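Local coordinates for protein beta-fructofuranosidase (Arthrobacter, PDB 3WPU) that belongs to the levansucrase/invertase family, whose members are built around a five-bladed beta-propeller, at residues I175-T180 and T217-V222; T77-D82 and S422-P427; K312-N315 and T319-E322. One frame throughout, in Å; residues are numbered along the deposited sequence. Where two conformers were deposited one is given.

Contact 1. Residues I175-T180 and T217-V222; sequences IKLFFT and TGFNKV
Leu177 and Phe219 mark the closest register of two strand segments that run in roughly the same direction, at 45° to each other, their axes approaching to 9.1 Å. That spacing is too wide for backbone pairing: strand 197-210 lies between them in the sheet, antiparallel to both, and Leu177 bonds through its backbone to Ser203 of that strand. Segment 217-222 does not run straight, since Phe219 has a positive phi of 56°. The contact thus illustrates how, in a propeller blade of meandering antiparallel strands, the two strands that flank 197-210 can be joined through side chains reaching past it.

Phe219 provides most of the link. With CG anti to its own carbonyl carbon (chi1 -62°), its ring passes beside Ser203 and carries its far end past strand 197-210 to the strand beyond it. CE1 rests on CB of Leu177 at 3.7 Å, the two side chains meeting at about a right angle, while CD2 of the same leucine also comes within touching distance of CE1. At the ring tip, CZ lies 4.1 Å from Ile175 CB and equally close to its CG2 branch.

Farther along, CZ of Phe179 reaches CG1 of Val222 at 3.9 Å, again nearly perpendicular. The Phe179 ring has the carbonyl oxygen of Leu177 in plane at its edge and also meets the ring of Phe143. Val222 is anchored by a hydrogen bond from its backbone N to Gln150 OE1.

Contact 2. Residues T77-D82 and S422-P427; sequences TWPLTD and SHYVMP
At what is probably the seam between the first and last blades of the propeller, near the centre of the chain, Pro79 of strand 72-81 rests against Tyr424 of strand 423-425. The two short segments run nearly parallel, 26° apart, with axes 8.1 Å from each other, so side chains and water must fill the interval that neighbouring strands of one sheet would close by backbone bonds. Tyr424 does this from its own side: CG is anti to the backbone N (chi1 178°), which extends the ring toward the proline. Pro79 CD is 3.7 Å from CE2 of that ring, and CG touches the same carbon at 3.8 Å, the two side chains approaching from opposite directions.

Such a seam illustrates how two blades far apart in sequence can be joined through side chains and water, without a shared sheet. Beyond the proline, the methyl CG2 of Thr81 faces the phenol oxygen OH of Tyr424 at 4.0 Å. The hydroxyl of Thr81 is engaged elsewhere, bonded to the carbonyl oxygen of Ala167.

Polar contact is left to water 1 at the other end of the segments. Thr77 N donates to this water at 3.0 Å, and the water in turn is hydrogen-bonded to Ser422 O at 2.8 Å, which links the two backbones just where the chain turns a corner at Ser422. The carbonyl oxygen of Thr77, for its part, accepts hydrogen bonds from Arg339 NH2 and Gln432 NE2.

Contact 3. Residues K312-N315 and T319-E322; sequences KAKN and TEWE
Lys312 pairs with Glu322, and Ala313 with Trp321, at the loop end of the beta hairpin made by strands 305-313 and 321-331, a surface contact far from the centre of the chain. Backbone bonding sets the frame. In the hydrogen-bonded pair, Lys312 N donates to Glu322 O and Glu322 N returns a bond to Lys312 O, each at 2.9 Å. Past the non-hydrogen-bonded pair, Lys314 N donates to Glu320 O at 2.8 Å, almost straight at 175°, a single further backbone bond beyond the two bridges.

Side-chain amide bonding then takes over. Asn315 has CG between its backbone N and carbonyl carbon (chi1 61°), which turns the amide back to the returning chain. Its OD1 accepts from Thr319 N at 3.1 Å, in the carbonyl plane and on a lone pair, with a weak second bond from Glu320 N. From the same amide, ND2 donates to Thr319 OG1 at 2.9 Å. Both polar atoms of one amide thus hold the residues that lead into the second strand.

Apolar contact lies on the sheet face of Ala313 and Trp321. The methyl CB of Ala313 stands 3.8 Å from the centroid of the indole six-membered ring, only 5° off the normal, a CH-pi contact; indole NE1 is hydrogen-bonded to Leu318 O.

Of the charged chains, Lys312 and Glu322 occupy the opposite face. They lie side by side, pointing the same way, but Lys312 NZ makes its salt bridges with Glu258 and Glu21. Lys314, in the loop, bends at chi3 and crosses the Glu322 side chain at about a right angle, bringing CE to 3.8 Å from Trp321 O.

In the fold
Following the chain from its N terminus, contact 2 opens first, at 77-82, and does not close until 422-427. Within that long loop contact 1 opens and closes, and contact 3 comes after it as a hairpin closed within a few residues; the two stand in series, both nested in contact 2, and none cross. Contact 2 joins the sheet of strand 72-81 to that of strand 423-425, whereas the other two each tie strands within a sheet. Contact 1 touches both of the others: Trp78 packs on Leu177 and Leu80 on Ile175, linking contacts 2 and 1, while Phe178 meets Trp321 between contacts 1 and 3. Contacts 2 and 3 remain separate, their nearest atoms about 11 Å apart.

Contact 1. Residues I175-T180 and T217-V222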
loop_
_atom_site.group_PDB
_atom_site.type_symbol
_atom_site.label_atom_id
_atom_site.label_comp_id
_atom_site.label_asym_id
_atom_site.label_seq_id
_atom_site.Cartn_x
_atom_site.Cartn_y
_atom_site.Cartn_z
ATOM N N ILE A 175 0.779 -15.314 12.605
ATOM C CA ILE A 175 0.730 -14.343 11.540
ATOM C C ILE A 175 0.441 -15.042 10.216
ATOM O O ILE A 175 1.163 -15.980 9.827
ATOM C CB ILE A 175 2.073 -13.601 11.438
ATOM C CG1 ILE A 175 2.360 -12.808 12.737
ATOM C CG2 ILE A 175 2.072 -12.681 10.226
ATOM C CD1 ILE A 175 3.743 -12.186 12.769
ATOM N N LYS A 176 -0.595 -14.580 9.517
ATOM C CA LYS A 176 -0.828 -14.978 8.137
ATOM C C LYS A 176 -0.249 -13.893 7.238
ATOM O O LYS A 176 -0.796 -12.775 7.145
ATOM C CB LYS A 176 -2.304 -15.171 7.850
ATOM C CG LYS A 176 -2.949 -16.334 8.555
ATOM C CD LYS A 176 -4.405 -16.409 8.132
ATOM C CE LYS A 176 -5.146 -17.623 8.660
ATOM N NZ LYS A 176 -5.538 -17.353 10.053
ATOM N N LEU A 177 0.884 -14.201 6.628
ATOM C CA LEU A 177 1.556 -13.293 5.734
ATOM C C LEU A 177 1.065 -13.503 4.285
ATOM O O LEU A 177 1.306 -14.532 3.659
ATOM C CB LEU A 177 3.058 -13.481 5.859
ATOM C CG LEU A 177 3.958 -12.624 4.964
ATOM C CD1 LEU A 177 3.686 -11.144 5.170
ATOM C CD2 LEU A 177 5.412 -12.959 5.229
ATOM N N PHE A 178 0.282 -12.552 3.800
ATOM C CA PHE A 178 -0.165 -12.540 2.404
ATOM C C PHE A 178 0.865 -11.765 1.606
ATOM O O PHE A 178 1.176 -10.653 1.950
ATOM C CB PHE A 178 -1.533 -11.903 2.280
ATOM C CG PHE A 178 -2.616 -12.701 2.956
ATOM C CD1 PHE A 178 -3.262 -13.730 2.299
ATOM C CD2 PHE A 178 -2.908 -12.467 4.292
ATOM C CE1 PHE A 178 -4.244 -14.488 2.931
ATOM C CE2 PHE A 178 -3.886 -13.222 4.933
ATOM C CZ PHE A 178 -4.540 -14.236 4.248
ATOM N N PHE A 179 1.370 -12.343 0.539
ATOM C CA PHE A 179 2.394 -11.669 -0.244
ATOM C C PHE A 179 2.338 -12.054 -1.711
ATOM O O PHE A 179 1.519 -12.846 -2.130
ATOM C CB PHE A 179 3.776 -11.915 0.374
ATOM C CG PHE A 179 4.282 -13.334 0.224
ATOM C CD1 PHE A 179 5.294 -13.641 -0.683
ATOM C CD2 PHE A 179 3.731 -14.369 0.987
ATOM C CE1 PHE A 179 5.761 -14.950 -0.821
ATOM C CE2 PHE A 179 4.190 -15.672 0.847
ATOM C CZ PHE A 179 5.200 -15.951 -0.057
ATOM N N THR A 180 3.195 -11.427 -2.498
ATOM C CA THR A 180 3.285 -11.707 -3.908
ATOM C C THR A 180 4.547 -12.509 -4.141
ATOM O O THR A 180 5.662 -12.024 -3.911
ATOM C CB THR A 180 3.284 -10.435 -4.764
ATOM O OG1 THR A 180 2.258 -9.520 -4.330
ATOM C CG2 THR A 180 3.101 -10.770 -6.255
ATOM N N THR A 217 8.932 -17.416 13.943
ATOM C CA THR A 217 9.066 -18.837 13.751
ATOM C C THR A 217 8.053 -19.242 12.668
ATOM O O THR A 217 7.156 -18.465 12.323
ATOM C CB THR A 217 8.824 -19.623 15.069
ATOM O OG1 THR A 217 7.475 -19.450 15.512
ATOM C CG2 THR A 217 9.783 -19.161 16.163
ATOM N N GLY A 218 8.236 -20.434 12.109
ATOM C CA GLY A 218 7.351 -20.948 11.081
ATOM C C GLY A 218 7.719 -20.393 9.721
ATOM O O GLY A 218 8.891 -20.307 9.396
ATOM N N PHE A 219 6.726 -20.006 8.920
ATOM C CA PHE A 219 6.982 -19.541 7.546
ATOM C C PHE A 219 7.758 -20.590 6.744
ATOM O O PHE A 219 8.665 -20.295 5.992
ATOM C CB PHE A 219 7.671 -18.172 7.563
ATOM C CG PHE A 219 6.844 -17.096 8.200
ATOM C CD1 PHE A 219 5.628 -16.715 7.634
ATOM C CD2 PHE A 219 7.254 -16.479 9.379
ATOM C CE1 PHE A 219 4.873 -15.714 8.215
ATOM C CE2 PHE A 219 6.512 -15.465 9.947
ATOM C CZ PHE A 219 5.292 -15.112 9.391
ATOM N N ASN A 220 7.356 -21.835 6.937
ATOM C CA ASN A 220 7.996 -23.002 6.328
ATOM C C ASN A 220 7.258 -23.503 5.093
ATOM O O ASN A 220 7.818 -24.230 4.282
ATOM C CB ASN A 220 8.150 -24.156 7.351
ATOM C CG ASN A 220 6.894 -24.413 8.167
ATOM O OD1 ASN A 220 6.048 -25.238 7.812
ATOM N ND2 ASN A 220 6.762 -23.700 9.275
ATOM N N LYS A 221 5.984 -23.119 4.981
ATOM C CA LYS A 221 5.077 -23.604 3.968
ATOM C C LYS A 221 4.434 -22.398 3.294
ATOM O O LYS A 221 3.996 -21.492 3.985
ATOM C CB LYS A 221 3.978 -24.421 4.665
ATOM C CG LYS A 221 2.892 -24.949 3.758
ATOM C CD LYS A 221 3.434 -26.050 2.893
ATOM C CE LYS A 221 2.316 -26.793 2.146
ATOM N NZ LYS A 221 2.965 -27.648 1.103
ATOM N N VAL A 222 4.396 -22.401 1.971
ATOM C CA VAL A 222 3.726 -21.346 1.187
ATOM C C VAL A 222 2.550 -21.945 0.418
ATOM O O VAL A 222 2.713 -22.957 -0.275
ATOM C CB VAL A 222 4.705 -20.659 0.228
ATOM C CG1 VAL A 222 3.987 -19.596 -0.587
ATOM C CG2 VAL A 222 5.867 -20.072 1.010
#

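Contact 2. Residues T77-D82 and S422-P427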
loop_
_atom_site.group_PDB
_atom_site.type_symbol
_atom_site.label_atom_id
_atom_site.label_comp_id
_atom_site.label_asym_id
_atom_site.label_seq_id
_atom_site.Cartn_x
_atom_site.Cartn_y
_atom_site.Cartn_z
ATOM N N THR A 77 6.382 -1.286 2.941
ATOM C CA THR A 77 6.327 -1.728 4.312
ATOM C C THR A 77 4.860 -1.857 4.714
ATOM O O THR A 77 4.006 -1.066 4.274
ATOM C CB THR A 77 7.089 -0.760 5.210
ATOM O OG1 THR A 77 8.479 -0.793 4.799
ATOM C CG2 THR A 77 6.943 -1.098 6.674
ATOM N N TRP A 78 4.596 -2.831 5.566
ATOM C CA TRP A 78 3.263 -2.992 6.161
ATOM C C TRP A 78 3.282 -3.424 7.622
ATOM O O TRP A 78 4.171 -4.161 8.069
ATOM C CB TRP A 78 2.384 -3.935 5.353
ATOM C CG TRP A 78 2.926 -5.320 5.099
ATOM C CD1 TRP A 78 2.630 -6.457 5.790
ATOM C CD2 TRP A 78 3.803 -5.708 4.043
ATOM N NE1 TRP A 78 3.273 -7.542 5.224
ATOM C CE2 TRP A 78 4.022 -7.095 4.160
ATOM C CE3 TRP A 78 4.468 -5.000 3.025
ATOM C CZ2 TRP A 78 4.862 -7.800 3.282
ATOM C CZ3 TRP A 78 5.272 -5.698 2.151
ATOM C CH2 TRP A 78 5.498 -7.085 2.309
ATOM N N PRO A 79 2.254 -2.984 8.376
ATOM C CA PRO A 79 2.117 -3.364 9.783
ATOM C C PRO A 79 1.431 -4.728 9.936
ATOM O O PRO A 79 1.008 -5.319 8.964
ATOM C CB PRO A 79 1.210 -2.255 10.338
ATOM C CG PRO A 79 0.317 -1.937 9.196
ATOM C CD PRO A 79 1.182 -2.066 7.957
ATOM N N LEU A 80 1.351 -5.199 11.165
ATOM C CA LEU A 80 0.550 -6.354 11.503
ATOM C C LEU A 80 -0.871 -5.854 11.770
ATOM O O LEU A 80 -1.060 -4.918 12.565
ATOM C CB LEU A 80 1.136 -6.984 12.749
ATOM C CG LEU A 80 0.738 -8.369 13.153
ATOM C CD1 LEU A 80 0.758 -9.297 11.937
ATOM C CD2 LEU A 80 1.735 -8.814 14.231
ATOM N N THR A 81 -1.864 -6.465 11.122
ATOM C CA THR A 81 -3.217 -5.958 11.173
ATOM C C THR A 81 -4.225 -7.009 11.547
ATOM O O THR A 81 -3.957 -8.195 11.458
ATOM C CB THR A 81 -3.639 -5.352 9.821
ATOM O OG1 THR A 81 -3.455 -6.304 8.759
ATOM C CG2 THR A 81 -2.796 -4.123 9.514
ATOM N N ASP A 82 -5.390 -6.529 11.946
ATOM C CA ASP A 82 -6.571 -7.389 12.057
ATOM C C ASP A 82 -7.523 -7.134 10.897
ATOM O O ASP A 82 -7.177 -6.486 9.915
ATOM C CB ASP A 82 -7.215 -7.217 13.438
ATOM C CG ASP A 82 -7.788 -5.830 13.667
ATOM O OD1 ASP A 82 -7.965 -5.069 12.693
ATOM O OD2 ASP A 82 -8.104 -5.492 14.847
ATOM N N SER A 422 4.885 3.976 -2.473
ATOM C CA SER A 422 4.258 2.841 -1.798
ATOM C C SER A 422 3.607 3.235 -0.476
ATOM O O SER A 422 3.679 2.512 0.537
ATOM C CB SER A 422 5.256 1.697 -1.638
ATOM O OG SER A 422 5.665 1.261 -2.925
ATOM N N HIS A 423 2.912 4.361 -0.512
ATOM C CA HIS A 423 2.266 4.888 0.654
ATOM C C HIS A 423 1.230 3.880 1.176
ATOM O O HIS A 423 0.681 3.057 0.422
ATOM C CB HIS A 423 1.484 6.143 0.317
ATOM C CG HIS A 423 2.285 7.247 -0.291
ATOM N ND1 HIS A 423 2.955 7.126 -1.485
ATOM C CD2 HIS A 423 2.459 8.525 0.112
ATOM C CE1 HIS A 423 3.517 8.285 -1.787
ATOM N NE2 HIS A 423 3.231 9.148 -0.832
ATOM N N TYR A 424 0.976 3.977 2.465
ATOM C CA TYR A 424 0.004 3.111 3.118
ATOM C C TYR A 424 -0.718 3.939 4.155
ATOM O O TYR A 424 -0.088 4.561 5.010
ATOM C CB TYR A 424 0.738 1.923 3.755
ATOM C CG TYR A 424 -0.206 1.008 4.490
ATOM C CD1 TYR A 424 -0.934 0.038 3.816
ATOM C CD2 TYR A 424 -0.386 1.146 5.850
ATOM C CE1 TYR A 424 -1.848 -0.765 4.475
ATOM C CE2 TYR A 424 -1.286 0.332 6.533
ATOM C CZ TYR A 424 -1.993 -0.622 5.861
ATOM O OH TYR A 424 -2.897 -1.462 6.516
ATOM N N VAL A 425 -2.060 3.939 4.078
ATOM C CA VAL A 425 -2.900 4.738 4.965
ATOM C C VAL A 425 -3.270 3.914 6.205
ATOM O O VAL A 425 -3.835 2.825 6.094
ATOM C CB VAL A 425 -4.192 5.217 4.249
ATOM C CG1 VAL A 425 -4.933 6.195 5.133
ATOM C CG2 VAL A 425 -3.844 5.848 2.897
ATOM N N MET A 426 -2.930 4.470 7.362
ATOM C CA MET A 426 -3.051 3.843 8.660
ATOM C C MET A 426 -4.217 4.469 9.401
ATOM O O MET A 426 -4.736 5.516 9.005
ATOM C CB MET A 426 -1.760 4.075 9.448
ATOM C CG MET A 426 -0.552 3.597 8.682
ATOM S SD MET A 426 1.023 3.591 9.576
ATOM C CE MET A 426 1.274 5.357 9.797
ATOM N N PRO A 427 -4.613 3.853 10.518
ATOM C CA PRO A 427 -5.722 4.415 11.279
ATOM C C PRO A 427 -5.504 5.885 11.659
ATOM O O PRO A 427 -4.361 6.322 11.932
ATOM C CB PRO A 427 -5.782 3.505 12.505
ATOM C CG PRO A 427 -5.279 2.193 11.988
ATOM C CD PRO A 427 -4.116 2.599 11.114
HETATM O O HOH W 1 5.319 1.467 2.604
#

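Contact 3. Residues K312-N315 and T319-E322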
loop_
_atom_site.group_PDB
_atom_site.type_symbol
_atom_site.label_atom_id
_atom_site.label_comp_id
_atom_site.label_asym_id
_atom_site.label_seq_id
_atom_site.Cartn_x
_atom_site.Cartn_y
_atom_site.Cartn_z
ATOM N N LYS A 312 -12.648 -13.133 -2.737
ATOM C CA LYS A 312 -13.320 -13.536 -1.523
ATOM C C LYS A 312 -12.811 -14.904 -1.060
ATOM O O LYS A 312 -12.659 -15.826 -1.870
ATOM C CB LYS A 312 -14.818 -13.597 -1.783
ATOM C CG LYS A 312 -15.634 -14.008 -0.577
ATOM C CD LYS A 312 -17.100 -14.101 -0.972
ATOM C CE LYS A 312 -17.921 -14.509 0.231
ATOM N NZ LYS A 312 -19.386 -14.382 -0.007
ATOM N N ALA A 313 -12.555 -15.017 0.245
ATOM C CA ALA A 313 -12.060 -16.276 0.841
ATOM C C ALA A 313 -13.202 -17.296 0.878
ATOM O O ALA A 313 -14.380 -16.943 1.133
ATOM C CB ALA A 313 -11.519 -16.039 2.235
ATOM N N LYS A 314 -12.853 -18.540 0.589
ATOM C CA LYS A 314 -13.848 -19.625 0.569
ATOM C C LYS A 314 -13.820 -20.440 1.854
ATOM O O LYS A 314 -14.713 -21.258 2.092
ATOM C CB LYS A 314 -13.597 -20.524 -0.636
ATOM C CG LYS A 314 -13.632 -19.776 -1.960
ATOM C CD LYS A 314 -13.853 -20.704 -3.149
ATOM C CE LYS A 314 -12.631 -21.519 -3.523
ATOM N NZ LYS A 314 -12.996 -22.529 -4.570
ATOM N N ASN A 315 -12.797 -20.257 2.680
ATOM C CA ASN A 315 -12.717 -20.975 3.966
ATOM C C ASN A 315 -12.192 -20.091 5.087
ATOM O O ASN A 315 -11.676 -18.993 4.827
ATOM C CB ASN A 315 -11.921 -22.289 3.831
ATOM C CG ASN A 315 -10.483 -22.085 3.385
ATOM O OD1 ASN A 315 -9.955 -20.998 3.454
ATOM N ND2 ASN A 315 -9.849 -23.150 2.931
ATOM N N THR A 319 -7.043 -20.082 3.020
ATOM C CA THR A 319 -6.176 -20.788 2.078
ATOM C C THR A 319 -6.804 -21.047 0.701
ATOM O O THR A 319 -6.132 -21.557 -0.189
ATOM C CB THR A 319 -5.752 -22.139 2.663
ATOM O OG1 THR A 319 -6.940 -22.890 2.983
ATOM C CG2 THR A 319 -4.967 -21.945 3.893
ATOM N N GLU A 320 -8.091 -20.719 0.531
ATOM C CA GLU A 320 -8.791 -20.875 -0.745
ATOM C C GLU A 320 -9.575 -19.598 -1.010
ATOM O O GLU A 320 -10.246 -19.117 -0.123
ATOM C CB GLU A 320 -9.763 -22.053 -0.685
ATOM C CG GLU A 320 -9.030 -23.381 -0.595
ATOM C CD GLU A 320 -9.951 -24.569 -0.451
ATOM O OE1 GLU A 320 -9.426 -25.680 -0.235
ATOM O OE2 GLU A 320 -11.186 -24.397 -0.539
ATOM N N TRP A 321 -9.462 -19.088 -2.235
ATOM C CA TRP A 321 -10.026 -17.809 -2.648
ATOM C C TRP A 321 -10.700 -17.974 -4.003
ATOM O O TRP A 321 -10.315 -18.854 -4.803
ATOM C CB TRP A 321 -8.895 -16.751 -2.742
ATOM C CG TRP A 321 -8.349 -16.393 -1.393
ATOM C CD1 TRP A 321 -7.476 -17.124 -0.645
ATOM C CD2 TRP A 321 -8.671 -15.246 -0.607
ATOM N NE1 TRP A 321 -7.244 -16.532 0.545
ATOM C CE2 TRP A 321 -7.959 -15.363 0.607
ATOM C CE3 TRP A 321 -9.505 -14.138 -0.800
ATOM C CZ2 TRP A 321 -8.028 -14.414 1.606
ATOM C CZ3 TRP A 321 -9.583 -13.190 0.226
ATOM C CH2 TRP A 321 -8.830 -13.329 1.398
ATOM N N GLU A 322 -11.695 -17.129 -4.257
ATOM C CA GLU A 322 -12.318 -17.017 -5.570
ATOM C C GLU A 322 -12.181 -15.563 -6.016
ATOM O O GLU A 322 -12.385 -14.626 -5.234
ATOM C CB GLU A 322 -13.801 -17.450 -5.579
ATOM C CG GLU A 322 -14.713 -16.548 -4.825
ATOM C CD GLU A 322 -16.152 -17.045 -4.785
ATOM O OE1 GLU A 322 -17.003 -16.238 -4.401
ATOM O OE2 GLU A 322 -16.398 -18.238 -5.068
#